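Long-range contacts in DegV family protein (Eubacterium eligens, PDB 3FDJ), which is of unknown function but probably binds fatty acids or related lipids: residues 220-226 / 273-278; 17-22 / 126-130. All coordinates share one frame. Where two conformers were deposited one is given. Residue numbers count along the deposited sequence, not the author numbering.

Contact 1 (220-226 / 273-278); sequences GYEGGKL and LSCETK
A water molecule fills the gap where the loop 220-226 bows away from 273-278. It accepts from E222 N (2.9 Å) and G224 N (3.0 Å) and donates to E276 O (2.7 Å). The two segments run antiparallel, with CA pairs Y221-T277 at 4.4 Å, G224-E276 at 5.5 Å and L226-C275 at 4.5 Å. L226 and C275 form a non-hydrogen-bonded pair where strand 226-230 begins beside strand 271-276. G220 ends helix 205-219 in a Schellman motif (phi 89°, psi 23°), and its O accepts from K278 N at 2.9 Å. G223 also has positive phi (91°), so the bow turns on two glycines. A CB on G224 would clash with E276 OE1. E276 is extended from an m chi1. Its OE1 accepts from K225 N at 3.1 Å, and its N donates to K225 O at 3.1 Å. E276 OE2 is hydrogen-bonded to Y149 OH. Y221 (chi1 t, chi2 65°) sets its ring edge at the E276 carbonyl, CD1 to E276 O 3.1 Å. Y221 OH donates to G224 O at 2.6 Å and is also hydrogen-bonded to T250, and its CE1 lies 3.7 Å from C275 CB. C275 SG is 4.7 Å from the Y221 ring centroid, an oblique sulfur-aromatic contact. The ring also packs edge-to-face with Y248. L226 CD1 meets L273 CD1 at 4.0 Å. This is a helix-to-strand connection that pairs with the neighbouring strand as it enters a mixed sheet. The chemistry implies that backbone groups left without a direct strand partner are met by water, a carboxylate and a tyrosine hydroxyl.

Contact 2 (17-22 / 126-130); sequences LRGMVF and LEQLQ
Q130, L17 and L126 have the most surface buried here. L126 and Q130 lie one turn apart on helix 120-134, with Q130 N hydrogen-bonded to L126 O at 2.9 Å. They face a type II beta turn, L17 to M20, closed by M20 N to L17 O at 2.9 Å. G19, third in the turn, has phi 94°, which favours glycine. CA-CA distances are 7.9 Å for L17-E127 and 6.8 Å for M20-Q130. Q130 is extended, chi1 and chi2 both t. Its NE2 donates to R18 O at 2.9 Å and is also hydrogen-bonded to E134. L17 (chi1 between wells, -128°) puts CG 3.5 Å from Q130 OE1 and CD2 4.0 Å from L126 CB. L126 (chi1 m, chi2 t) also meets F22, CD1 to CE1 at 3.9 Å, and touches V81 of strand 77-82. In the conformer given (of two deposited), selenomethionine M20 brings CG to 3.2 Å from Q130 CG, a short approach. The contact sets the helix against a turn leading into strand 21-30 of the N-terminal alpha/beta domain. L17 and L126 make the buried part, while one amide-to-carbonyl hydrogen bond fixes the turn to the helix.

How the contacts relate
The two contacts follow one another along the chain, 17-22/126-130 closing before 220-226/273-278 opens. Their centres lie 19 Å apart, yet they touch. K225 NZ of contact 1 makes a salt bridge to E127 OE1 of contact 2 at 2.9 Å. E127 points its CA-to-CB bond away from 17-22, so helix 120-134 serves the two contacts through different sides. E127 is also paired with R227, and K225 and S274 both rest on I124 of this helix. The helix thus links the N-terminal sheet to the C-terminal one. The sodium site, formed by K160, A179 and I184, uses no residue of either contact.

Contact 1 (220-226 / 273-278)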
# COMPACT_ATOMS: atom_id res chain seq x y z
N GLY A 220 7.57 -11.83 -14.58
CA GLY A 220 6.64 -12.91 -14.89
C GLY A 220 5.19 -12.45 -14.99
O GLY A 220 4.27 -13.27 -14.87
N TYR A 221 4.99 -11.17 -15.25
CA TYR A 221 3.64 -10.64 -15.47
C TYR A 221 3.09 -11.19 -16.78
O TYR A 221 3.77 -11.16 -17.81
CB TYR A 221 3.61 -9.11 -15.48
CG TYR A 221 2.20 -8.60 -15.59
CD1 TYR A 221 1.28 -8.82 -14.57
CD2 TYR A 221 1.77 -7.89 -16.72
CE1 TYR A 221 -0.01 -8.36 -14.66
CE2 TYR A 221 0.47 -7.43 -16.81
CZ TYR A 221 -0.41 -7.66 -15.77
OH TYR A 221 -1.71 -7.23 -15.86
N GLU A 222 1.87 -11.72 -16.72
CA GLU A 222 1.21 -12.31 -17.88
C GLU A 222 -0.26 -11.87 -18.03
O GLU A 222 -1.12 -12.64 -18.46
CB GLU A 222 1.30 -13.84 -17.77
CG GLU A 222 2.70 -14.35 -18.03
CD GLU A 222 2.80 -15.87 -18.11
OE1 GLU A 222 1.81 -16.56 -17.75
OE2 GLU A 222 3.89 -16.36 -18.52
N GLY A 223 -0.56 -10.63 -17.67
CA GLY A 223 -1.89 -10.08 -17.89
C GLY A 223 -2.91 -10.25 -16.78
O GLY A 223 -4.08 -10.04 -17.00
N GLY A 224 -2.46 -10.65 -15.59
CA GLY A 224 -3.35 -10.80 -14.44
C GLY A 224 -3.72 -9.48 -13.76
O GLY A 224 -3.48 -8.40 -14.28
N LYS A 225 -4.30 -9.59 -12.58
CA LYS A 225 -4.82 -8.44 -11.88
C LYS A 225 -3.74 -7.36 -11.69
O LYS A 225 -2.59 -7.67 -11.37
CB LYS A 225 -5.38 -8.91 -10.54
CG LYS A 225 -6.00 -7.82 -9.72
CD LYS A 225 -6.50 -8.33 -8.39
CE LYS A 225 -7.64 -9.27 -8.54
NZ LYS A 225 -8.40 -9.40 -7.27
N LEU A 226 -4.13 -6.11 -11.92
CA LEU A 226 -3.25 -4.95 -11.89
C LEU A 226 -3.96 -3.83 -11.14
O LEU A 226 -5.12 -3.51 -11.43
CB LEU A 226 -2.99 -4.45 -13.32
CG LEU A 226 -2.29 -3.09 -13.50
CD1 LEU A 226 -0.88 -3.19 -12.99
CD2 LEU A 226 -2.35 -2.66 -14.98
N LEU A 273 2.23 0.68 -8.30
CA LEU A 273 1.46 -0.37 -8.91
C LEU A 273 1.78 -1.73 -8.36
O LEU A 273 2.89 -1.99 -7.93
CB LEU A 273 1.58 -0.37 -10.44
CG LEU A 273 2.74 -0.97 -11.20
CD1 LEU A 273 2.65 -2.54 -11.25
CD2 LEU A 273 2.73 -0.40 -12.63
N SER A 274 0.77 -2.57 -8.33
CA SER A 274 0.96 -3.95 -7.96
C SER A 274 0.28 -4.88 -8.93
O SER A 274 -0.74 -4.53 -9.54
CB SER A 274 0.48 -4.17 -6.53
OG SER A 274 0.80 -5.49 -6.12
N CYS A 275 0.85 -6.08 -9.09
CA CYS A 275 0.30 -7.06 -10.02
C CYS A 275 0.47 -8.48 -9.53
O CYS A 275 1.38 -8.78 -8.76
CB CYS A 275 0.94 -6.93 -11.39
SG CYS A 275 2.69 -7.20 -11.42
N GLU A 276 -0.40 -9.36 -10.02
CA GLU A 276 -0.20 -10.80 -9.96
C GLU A 276 0.76 -11.23 -11.06
O GLU A 276 0.65 -10.75 -12.21
CB GLU A 276 -1.50 -11.54 -10.27
CG GLU A 276 -2.55 -11.43 -9.28
CD GLU A 276 -3.85 -12.12 -9.74
OE1 GLU A 276 -4.12 -12.19 -10.98
OE2 GLU A 276 -4.59 -12.57 -8.86
N THR A 277 1.66 -12.15 -10.74
CA THR A 277 2.58 -12.73 -11.70
C THR A 277 2.31 -14.23 -11.84
O THR A 277 1.53 -14.79 -11.10
CB THR A 277 4.04 -12.53 -11.27
OG1 THR A 277 4.29 -13.17 -10.00
CG2 THR A 277 4.37 -11.01 -11.14
N LYS A 278 2.95 -14.88 -12.81
CA LYS A 278 2.90 -16.35 -12.90
C LYS A 278 3.62 -17.02 -11.69
O LYS A 278 4.29 -16.34 -10.86
CB LYS A 278 3.50 -16.80 -14.24
CG LYS A 278 4.97 -16.57 -14.30
CD LYS A 278 5.59 -16.94 -15.63
CE LYS A 278 7.11 -17.10 -15.45
NZ LYS A 278 7.65 -16.20 -14.37
O HOH W 1 -0.03 -11.94 -14.50

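Contact 2 (17-22 / 126-130)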
# COMPACT_ATOMS: atom_id res chain seq x y z
N LEU A 17 -14.75 -2.48 0.58
CA LEU A 17 -14.55 -3.59 -0.31
C LEU A 17 -15.96 -4.07 -0.58
O LEU A 17 -16.57 -4.72 0.27
CB LEU A 17 -13.73 -4.66 0.40
CG LEU A 17 -12.45 -5.33 -0.10
CD1 LEU A 17 -11.56 -4.43 -0.89
CD2 LEU A 17 -11.73 -5.94 1.13
N ARG A 18 -16.52 -3.72 -1.75
CA ARG A 18 -17.93 -3.94 -1.96
C ARG A 18 -18.20 -5.43 -1.85
O ARG A 18 -17.47 -6.23 -2.42
CB ARG A 18 -18.39 -3.37 -3.32
CG ARG A 18 -19.89 -3.45 -3.57
CD ARG A 18 -20.77 -2.59 -2.62
NE ARG A 18 -20.53 -1.14 -2.72
CZ ARG A 18 -21.37 -0.19 -2.31
NH1 ARG A 18 -22.55 -0.49 -1.77
NH2 ARG A 18 -21.04 1.10 -2.46
N GLY A 19 -19.19 -5.79 -1.05
CA GLY A 19 -19.57 -7.18 -0.81
C GLY A 19 -18.93 -7.84 0.41
O GLY A 19 -19.29 -8.96 0.76
N MSE A 20 -17.99 -7.14 1.05
CA MSE A 20 -17.26 -7.67 2.20
C MSE A 20 -17.48 -6.80 3.42
O MSE A 20 -17.88 -5.64 3.31
CB MSE A 20 -15.77 -7.68 1.91
CG MSE A 20 -15.31 -8.77 1.00
SE MSE A 20 -15.15 -10.49 1.89
CE MSE A 20 -14.77 -9.91 3.71
N VAL A 21 -17.20 -7.37 4.59
CA VAL A 21 -17.10 -6.60 5.80
C VAL A 21 -15.64 -6.17 5.88
O VAL A 21 -14.75 -7.01 5.97
CB VAL A 21 -17.45 -7.41 7.03
CG1 VAL A 21 -17.26 -6.56 8.30
CG2 VAL A 21 -18.88 -7.95 6.94
N PHE A 22 -15.40 -4.86 5.86
CA PHE A 22 -14.05 -4.32 5.79
C PHE A 22 -13.95 -3.03 6.58
O PHE A 22 -14.82 -2.17 6.49
CB PHE A 22 -13.66 -4.05 4.35
CG PHE A 22 -12.34 -3.33 4.23
CD1 PHE A 22 -11.15 -4.03 4.39
CD2 PHE A 22 -12.30 -1.96 4.03
CE1 PHE A 22 -9.91 -3.36 4.34
CE2 PHE A 22 -11.08 -1.28 3.98
CZ PHE A 22 -9.90 -1.98 4.11
N LEU A 126 -6.07 -8.09 -0.06
CA LEU A 126 -7.44 -7.96 0.46
C LEU A 126 -8.45 -8.52 -0.52
O LEU A 126 -9.38 -9.24 -0.12
CB LEU A 126 -7.76 -6.50 0.76
CG LEU A 126 -7.09 -5.96 2.00
CD1 LEU A 126 -7.07 -4.44 1.97
CD2 LEU A 126 -7.81 -6.47 3.26
N GLU A 127 -8.26 -8.23 -1.81
CA GLU A 127 -9.16 -8.75 -2.82
C GLU A 127 -9.10 -10.28 -2.96
O GLU A 127 -10.10 -10.92 -3.30
CB GLU A 127 -8.93 -8.09 -4.17
CG GLU A 127 -9.32 -6.61 -4.21
CD GLU A 127 -9.13 -6.01 -5.58
OE1 GLU A 127 -9.26 -6.77 -6.57
OE2 GLU A 127 -8.85 -4.80 -5.68
N GLN A 128 -7.93 -10.85 -2.75
CA GLN A 128 -7.80 -12.29 -2.82
C GLN A 128 -8.44 -12.97 -1.61
O GLN A 128 -9.05 -14.04 -1.76
CB GLN A 128 -6.34 -12.73 -2.98
CG GLN A 128 -6.18 -14.21 -3.24
CD GLN A 128 -6.77 -14.69 -4.56
OE1 GLN A 128 -7.06 -13.91 -5.48
NE2 GLN A 128 -6.96 -16.00 -4.65
N LEU A 129 -8.32 -12.34 -0.44
CA LEU A 129 -8.98 -12.82 0.76
C LEU A 129 -10.50 -12.81 0.50
O LEU A 129 -11.19 -13.81 0.76
CB LEU A 129 -8.65 -11.95 1.96
CG LEU A 129 -7.21 -12.09 2.50
CD1 LEU A 129 -6.93 -10.96 3.51
CD2 LEU A 129 -7.01 -13.51 3.08
N GLN A 130 -10.98 -11.71 -0.08
CA GLN A 130 -12.39 -11.61 -0.41
C GLN A 130 -12.84 -12.71 -1.36
O GLN A 130 -13.85 -13.38 -1.12
CB GLN A 130 -12.70 -10.25 -1.04
CG GLN A 130 -14.10 -10.18 -1.64
CD GLN A 130 -14.43 -8.80 -2.14
OE1 GLN A 130 -13.56 -7.93 -2.21
NE2 GLN A 130 -15.70 -8.58 -2.48